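Local coordinates for protein endo-pectate lyase (Erwinia chrysanthemi, PDB 3B4N) that probably depolymerises polygalacturonate and methylated pectins by calcium-dependent, endo-acting eliminative cleavage, at residues A[20-33]-A[95-107]. Sequence-based numbering, arbitrary orientation.
Sequences AQTTLMLSQKSDVN and QAQVVSNAVTTAP. With EDO (1,2-ethanediol), chain G.
T22 and S100 mark the closest backbone approach, their CA atoms 4.6 Å apart. The segments 20-33 and 95-107 run in the same direction, as the pairings Q21-V98, L26-V103 and Q28-T105 show, and beyond T22-S100 they diverge until the CA atoms of Q28 and T105 are 7.9 Å apart. No direct backbone hydrogen bond joins them; instead one water accepts from T22 N (2.9 Å) and donates to V99 O (2.8 Å). Beside it, S100 CA makes a CA-H...O contact to T22 O at 3.3 Å, with 141° at the hydrogen.

The side chains of T22, L24 and L26 face the other segment. T22 lays CG2 on S100 CB and turns OG1 toward V98, whose CG1 also reaches A20 CB. S100 OG, which donates to N101 O and accepts from V88 N, rests beside L24 CB. L24 and V103 cross at about a right angle: with CG anti to the backbone N (chi1 -180°), L24 brings CD2 to 3.6 Å from V103 CG2. V103 CG2 also meets L26 CB, while L26 CD2 lies 3.3 Å from T104 O. At the far end, T105 CG2 packs 3.7 Å from N33 OD1, an oxygen that bonds the Y86 hydroxyl, whereas T105 OG1 pairs with Y84 N.

This strand order is consistent with a fibronectin type III-like sandwich: 22-29 and 97-104 are edge strands of opposing three- and four-stranded antiparallel sheets. Between the sheets, L24 meets L35 and W37 of the neighbouring strand 32-39 and V88 of strand 85-92 in the facing sheet, while M25, on the other side of its strand, packs on strand 181-189 of the parallel beta-helix.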
# COMPACT_ATOMS: atom_id res chain seq x y z
N ALA A 20 -2.88 14.76 19.98
CA ALA A 20 -2.63 13.94 18.76
C ALA A 20 -1.47 12.98 19.00
O ALA A 20 -0.69 13.14 19.93
CB ALA A 20 -2.31 14.85 17.58
N GLN A 21 -1.38 11.96 18.15
CA GLN A 21 -0.32 10.98 18.26
C GLN A 21 0.20 10.56 16.90
O GLN A 21 -0.47 10.72 15.89
CB GLN A 21 -0.82 9.74 19.01
CG GLN A 21 -1.11 9.98 20.48
CD GLN A 21 -1.64 8.74 21.18
OE1 GLN A 21 -2.70 8.22 20.82
NE2 GLN A 21 -0.91 8.26 22.18
N THR A 22 1.42 10.03 16.90
CA THR A 22 2.06 9.55 15.69
C THR A 22 2.74 8.23 16.02
O THR A 22 3.46 8.14 17.01
CB THR A 22 3.13 10.54 15.18
OG1 THR A 22 2.52 11.82 14.95
CG2 THR A 22 3.76 10.03 13.89
N THR A 23 2.49 7.20 15.21
CA THR A 23 3.12 5.90 15.41
C THR A 23 3.98 5.64 14.18
O THR A 23 3.51 5.75 13.04
CB THR A 23 2.09 4.77 15.57
OG1 THR A 23 1.35 4.97 16.78
CG2 THR A 23 2.80 3.42 15.64
N LEU A 24 5.24 5.31 14.42
CA LEU A 24 6.21 5.06 13.38
C LEU A 24 6.64 3.60 13.31
O LEU A 24 6.75 2.92 14.33
CB LEU A 24 7.45 5.93 13.65
CG LEU A 24 8.62 5.84 12.66
CD1 LEU A 24 8.16 6.29 11.29
CD2 LEU A 24 9.78 6.72 13.14
N MET A 25 6.86 3.12 12.09
CA MET A 25 7.34 1.76 11.85
C MET A 25 8.47 1.84 10.84
O MET A 25 8.52 2.76 10.01
CB MET A 25 6.23 0.86 11.33
CG MET A 25 5.15 0.59 12.35
SD MET A 25 3.81 -0.36 11.65
CE MET A 25 4.57 -1.86 11.46
N LEU A 26 9.36 0.86 10.88
CA LEU A 26 10.51 0.81 10.00
C LEU A 26 10.61 -0.51 9.24
O LEU A 26 10.28 -1.56 9.77
CB LEU A 26 11.78 0.97 10.83
CG LEU A 26 13.11 0.47 10.25
CD1 LEU A 26 13.53 1.38 9.12
CD2 LEU A 26 14.18 0.41 11.34
N SER A 27 11.06 -0.43 7.99
CA SER A 27 11.31 -1.64 7.20
C SER A 27 12.57 -1.44 6.37
O SER A 27 12.68 -0.47 5.63
CB SER A 27 10.14 -1.97 6.28
OG SER A 27 10.38 -3.22 5.65
N GLN A 28 13.52 -2.35 6.49
CA GLN A 28 14.77 -2.24 5.74
C GLN A 28 14.71 -3.04 4.44
O GLN A 28 14.41 -4.23 4.46
CB GLN A 28 15.93 -2.74 6.60
CG GLN A 28 15.95 -2.15 8.00
CD GLN A 28 17.10 -2.67 8.84
OE1 GLN A 28 18.27 -2.46 8.51
NE2 GLN A 28 16.78 -3.36 9.92
N LYS A 29 15.00 -2.38 3.32
CA LYS A 29 14.98 -3.04 2.01
C LYS A 29 16.05 -2.49 1.05
O LYS A 29 16.04 -1.31 0.70
CB LYS A 29 13.60 -2.85 1.34
CG LYS A 29 12.43 -3.56 2.03
CD LYS A 29 12.42 -5.05 1.75
CE LYS A 29 12.66 -5.85 3.01
NZ LYS A 29 11.69 -5.47 4.07
N SER A 30 16.96 -3.36 0.62
CA SER A 30 18.02 -2.98 -0.32
C SER A 30 18.83 -1.74 0.10
O SER A 30 18.96 -0.78 -0.68
CB SER A 30 17.40 -2.74 -1.70
OG SER A 30 18.39 -2.45 -2.67
N ASP A 31 19.38 -1.78 1.31
CA ASP A 31 20.18 -0.69 1.88
C ASP A 31 19.45 0.63 2.02
O ASP A 31 20.05 1.70 2.09
CB ASP A 31 21.45 -0.48 1.06
CG ASP A 31 22.46 -1.57 1.29
OD1 ASP A 31 23.43 -1.62 0.54
OD2 ASP A 31 22.27 -2.36 2.24
N VAL A 32 18.13 0.54 2.04
CA VAL A 32 17.29 1.70 2.19
C VAL A 32 16.40 1.42 3.39
O VAL A 32 15.88 0.31 3.54
CB VAL A 32 16.40 1.91 0.94
CG1 VAL A 32 15.47 3.09 1.15
CG2 VAL A 32 17.29 2.18 -0.28
N ASN A 33 16.27 2.40 4.28
CA ASN A 33 15.41 2.24 5.44
C ASN A 33 14.11 2.95 5.10
O ASN A 33 14.11 4.16 4.84
CB ASN A 33 16.03 2.88 6.68
CG ASN A 33 17.22 2.10 7.19
OD1 ASN A 33 18.15 2.67 7.77
ND2 ASN A 33 17.19 0.79 7.01
N GLN A 95 2.04 25.03 15.50
CA GLN A 95 3.28 24.68 16.20
C GLN A 95 3.28 23.44 17.09
O GLN A 95 4.24 23.23 17.84
CB GLN A 95 3.77 25.87 17.04
CG GLN A 95 3.84 27.21 16.29
CD GLN A 95 2.51 27.93 16.26
OE1 GLN A 95 1.98 28.25 15.19
NE2 GLN A 95 1.95 28.21 17.44
N ALA A 96 2.23 22.63 17.04
CA ALA A 96 2.22 21.44 17.87
C ALA A 96 3.23 20.45 17.29
O ALA A 96 3.29 20.26 16.07
CB ALA A 96 0.84 20.82 17.89
N GLN A 97 4.03 19.85 18.16
CA GLN A 97 5.02 18.86 17.75
C GLN A 97 4.47 17.51 18.20
O GLN A 97 4.46 17.21 19.40
CB GLN A 97 6.36 19.10 18.44
CG GLN A 97 6.88 20.52 18.38
CD GLN A 97 7.30 20.93 16.99
OE1 GLN A 97 6.70 21.81 16.38
NE2 GLN A 97 8.35 20.29 16.48
N VAL A 98 4.01 16.72 17.25
CA VAL A 98 3.46 15.41 17.57
C VAL A 98 4.54 14.41 17.16
O VAL A 98 4.60 13.97 16.01
CB VAL A 98 2.15 15.17 16.79
CG1 VAL A 98 1.44 13.95 17.32
CG2 VAL A 98 1.25 16.41 16.92
N VAL A 99 5.39 14.08 18.11
CA VAL A 99 6.51 13.19 17.86
C VAL A 99 6.20 11.73 18.06
O VAL A 99 5.60 11.33 19.05
CB VAL A 99 7.70 13.56 18.77
CG1 VAL A 99 8.92 12.74 18.39
CG2 VAL A 99 8.00 15.05 18.63
N SER A 100 6.63 10.92 17.10
CA SER A 100 6.42 9.49 17.13
C SER A 100 7.35 8.77 18.09
O SER A 100 8.28 9.35 18.66
CB SER A 100 6.67 8.90 15.74
OG SER A 100 8.07 8.90 15.47
N ASN A 101 7.06 7.49 18.25
CA ASN A 101 7.91 6.60 19.02
C ASN A 101 9.16 6.48 18.16
O ASN A 101 9.12 6.77 16.95
CB ASN A 101 7.27 5.21 19.11
CG ASN A 101 6.93 4.66 17.73
OD1 ASN A 101 7.59 3.75 17.20
ND2 ASN A 101 5.90 5.21 17.15
N ALA A 102 10.25 6.03 18.75
CA ALA A 102 11.47 5.82 18.01
C ALA A 102 11.45 4.41 17.41
O ALA A 102 10.81 3.50 17.95
CB ALA A 102 12.68 5.94 18.94
N VAL A 103 12.11 4.25 16.27
CA VAL A 103 12.27 2.93 15.65
C VAL A 103 13.77 2.83 15.39
O VAL A 103 14.45 3.85 15.26
CB VAL A 103 11.50 2.75 14.33
CG1 VAL A 103 10.01 2.80 14.59
CG2 VAL A 103 11.93 3.80 13.33
N THR A 104 14.28 1.61 15.31
CA THR A 104 15.71 1.45 15.11
C THR A 104 16.07 0.22 14.29
O THR A 104 15.30 -0.73 14.21
CB THR A 104 16.43 1.34 16.47
OG1 THR A 104 17.84 1.22 16.27
CG2 THR A 104 15.94 0.11 17.23
N THR A 105 17.25 0.27 13.68
CA THR A 105 17.75 -0.84 12.88
C THR A 105 18.48 -1.81 13.81
O THR A 105 18.81 -2.93 13.42
CB THR A 105 18.77 -0.36 11.82
OG1 THR A 105 19.86 0.28 12.47
CG2 THR A 105 18.12 0.60 10.84
N ALA A 106 18.74 -1.36 15.04
CA ALA A 106 19.46 -2.19 16.01
C ALA A 106 18.69 -3.46 16.36
O ALA A 106 17.51 -3.41 16.73
CB ALA A 106 19.74 -1.38 17.27
N PRO A 107 19.35 -4.62 16.24
CA PRO A 107 18.78 -5.95 16.52
C PRO A 107 18.24 -6.12 17.94
O PRO A 107 17.98 -5.10 18.62
CB PRO A 107 19.96 -6.88 16.25
CG PRO A 107 20.69 -6.17 15.15
CD PRO A 107 20.70 -4.75 15.66
C1 EDO G . -1.57 7.71 15.36
O1 EDO G . -2.19 7.33 14.01
C2 EDO G . -1.78 6.68 16.47
O2 EDO G . -1.09 5.36 16.02
O HOH W 1 2.91 10.60 19.38